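Local coordinates for lipoate-protein ligase 1 (Plasmodium falciparum, PDB 5T8U) that belongs to the lipoate-protein ligase family, pairing a ligase A/B catalytic domain with a C-terminal domain, and holds lipoic acid in its pocket, at residues R63-G68 with A98-L103. Numbering follows the deposited sequence.
With LPA (lipoic acid), chain C.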
# COMPACT_ATOMS: atom_id res chain seq x y z
N ARG A 63 -3.48 7.92 15.43
CA ARG A 63 -4.85 7.83 14.92
C ARG A 63 -4.94 8.47 13.54
O ARG A 63 -4.76 9.68 13.39
CB ARG A 63 -5.81 8.50 15.90
CG ARG A 63 -5.75 7.88 17.29
CD ARG A 63 -6.70 8.54 18.28
NE ARG A 63 -6.21 9.84 18.74
CZ ARG A 63 -6.79 11.01 18.51
NH1 ARG A 63 -7.92 11.10 17.81
NH2 ARG A 63 -6.24 12.12 18.99
N SER A 64 -5.23 7.65 12.52
CA SER A 64 -5.20 8.13 11.14
C SER A 64 -6.20 7.36 10.29
O SER A 64 -6.60 6.24 10.63
CB SER A 64 -3.80 7.99 10.54
OG SER A 64 -2.81 8.50 11.42
N ILE A 65 -6.58 7.98 9.18
CA ILE A 65 -7.36 7.34 8.12
C ILE A 65 -6.54 7.45 6.84
O ILE A 65 -6.22 8.57 6.40
CB ILE A 65 -8.74 7.98 7.93
CG1 ILE A 65 -9.53 7.99 9.24
CG2 ILE A 65 -9.52 7.26 6.83
CD1 ILE A 65 -9.89 6.61 9.76
N ILE A 66 -6.18 6.32 6.25
CA ILE A 66 -5.44 6.28 5.00
C ILE A 66 -6.36 5.70 3.94
O ILE A 66 -6.89 4.59 4.10
CB ILE A 66 -4.14 5.46 5.13
CG1 ILE A 66 -3.30 5.98 6.30
CG2 ILE A 66 -3.33 5.56 3.85
CD1 ILE A 66 -3.64 5.37 7.66
N ILE A 67 -6.55 6.45 2.86
CA ILE A 67 -7.63 6.20 1.91
C ILE A 67 -7.17 5.21 0.84
O ILE A 67 -7.56 4.04 0.85
CB ILE A 67 -8.11 7.52 1.28
CG1 ILE A 67 -8.59 8.48 2.37
CG2 ILE A 67 -9.23 7.26 0.30
CD1 ILE A 67 -8.86 9.89 1.87
N GLY A 68 -6.35 5.69 -0.10
CA GLY A 68 -5.99 4.90 -1.26
C GLY A 68 -5.88 5.77 -2.49
O GLY A 68 -6.66 6.72 -2.66
N ALA A 98 -10.06 2.17 2.35
CA ALA A 98 -9.73 3.06 3.45
C ALA A 98 -9.53 2.26 4.73
O ALA A 98 -10.36 1.41 5.08
CB ALA A 98 -10.84 4.09 3.64
N VAL A 99 -8.42 2.52 5.42
CA VAL A 99 -8.09 1.82 6.66
C VAL A 99 -7.78 2.85 7.74
O VAL A 99 -7.49 4.01 7.47
CB VAL A 99 -6.90 0.86 6.47
CG1 VAL A 99 -7.26 -0.25 5.50
CG2 VAL A 99 -5.66 1.61 6.00
N TYR A 100 -7.85 2.38 8.98
CA TYR A 100 -7.59 3.19 10.16
C TYR A 100 -6.32 2.71 10.85
O TYR A 100 -6.05 1.50 10.88
CB TYR A 100 -8.78 3.12 11.12
CG TYR A 100 -8.57 3.81 12.45
CD1 TYR A 100 -8.75 5.18 12.58
CD2 TYR A 100 -8.23 3.09 13.58
CE1 TYR A 100 -8.58 5.81 13.80
CE2 TYR A 100 -8.06 3.71 14.81
CZ TYR A 100 -8.23 5.07 14.91
OH TYR A 100 -8.06 5.70 16.12
N HIS A 101 -5.56 3.64 11.40
CA HIS A 101 -4.30 3.34 12.06
C HIS A 101 -4.28 3.96 13.44
O HIS A 101 -4.88 5.01 13.68
CB HIS A 101 -3.09 3.87 11.27
CG HIS A 101 -2.68 2.99 10.13
ND1 HIS A 101 -3.35 1.84 9.78
CD2 HIS A 101 -1.65 3.11 9.26
CE1 HIS A 101 -2.75 1.29 8.74
NE2 HIS A 101 -1.72 2.03 8.40
N ASP A 102 -3.59 3.28 14.36
CA ASP A 102 -3.23 3.86 15.65
C ASP A 102 -2.04 3.07 16.18
O ASP A 102 -1.55 2.14 15.54
CB ASP A 102 -4.41 3.87 16.62
CG ASP A 102 -4.85 2.48 17.04
OD1 ASP A 102 -4.16 1.50 16.69
OD2 ASP A 102 -5.88 2.37 17.73
N LEU A 103 -1.60 3.43 17.39
CA LEU A 103 -0.43 2.77 17.97
C LEU A 103 -0.68 1.30 18.29
O LEU A 103 0.27 0.59 18.64
CB LEU A 103 0.01 3.52 19.22
CG LEU A 103 0.48 4.96 18.97
CD1 LEU A 103 0.75 5.67 20.28
CD2 LEU A 103 1.72 4.99 18.09
C1 LPA C . -6.69 -3.42 2.22
O1 LPA C . -7.25 -4.07 3.15
C2 LPA C . -5.19 -3.15 2.28
O2 LPA C . -7.38 -3.01 1.25
C3 LPA C . -4.91 -2.17 3.41
C4 LPA C . -3.49 -1.60 3.26
C5 LPA C . -3.34 -0.41 4.21
C6 LPA C . -2.10 0.22 4.03
S6 LPA C . -2.18 1.66 4.55
C7 LPA C . -0.70 -0.69 5.09
C8 LPA C . 0.28 0.42 5.68
S8 LPA C . -0.41 2.05 5.20
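Ile66 lays its CD1 methyl over one face of the His101 imidazole, 3.7 Å from the ring centroid and 26° off the ring normal, which meets the geometry of a CH-pi contact. The methyl sits toward the rim, nearest His101 CD2, and the two side chains run at about a right angle. With CG1 anti to the carbonyl carbon (chi1 -54°), the CG1-CD1 arm of Ile66 reaches His101, while CG2, the other branch, lies near LPA S6. A hydrogen bond of 2.9 Å from His101 ND1 to Tyr100 O probably helps to set the rotation of the imidazole; the carbonyl is approached from above its plane, although the oxygen lies close to the ring plane. The far edge of the ring then meets the dithiolane, with His101 NE2 3.5 Å from LPA S8. Val99 adds both methyls to the same wall, CG2 lying 3.6 Å from LPA C5.

The backbones form an antiparallel ladder: Ser64 with His101 and Ile66 with Val99 are hydrogen-bonded pairs, and Ile65 with Tyr100 is the non-hydrogen-bonded pair between them. This is one of the two strand pairings in a three-stranded mixed sheet of the catalytic domain, where strand 64-66 is central and runs parallel to strand 88-90 on its other side. On the face that carries Ser64, Ile66, Val99 and His101, Val99 and His101 belong to the lipoic acid pocket, while Ile22 of helix 22-34 touches Ser64 and Ile66.

On the other face, Ile65 CD1 meets the Tyr100 ring at its edge, in plane, 3.4 Å from Tyr100 CD1. Tyr100 CG is anti to the backbone N (chi1 174°), and the phenol runs alongside Arg63, whose CG is 3.4 Å from Tyr100 OH. Beyond that apolar stem the guanidinium turns off to Asp85 O. Tyr181 of helix 178-181 packs against both Ile65 and Tyr100.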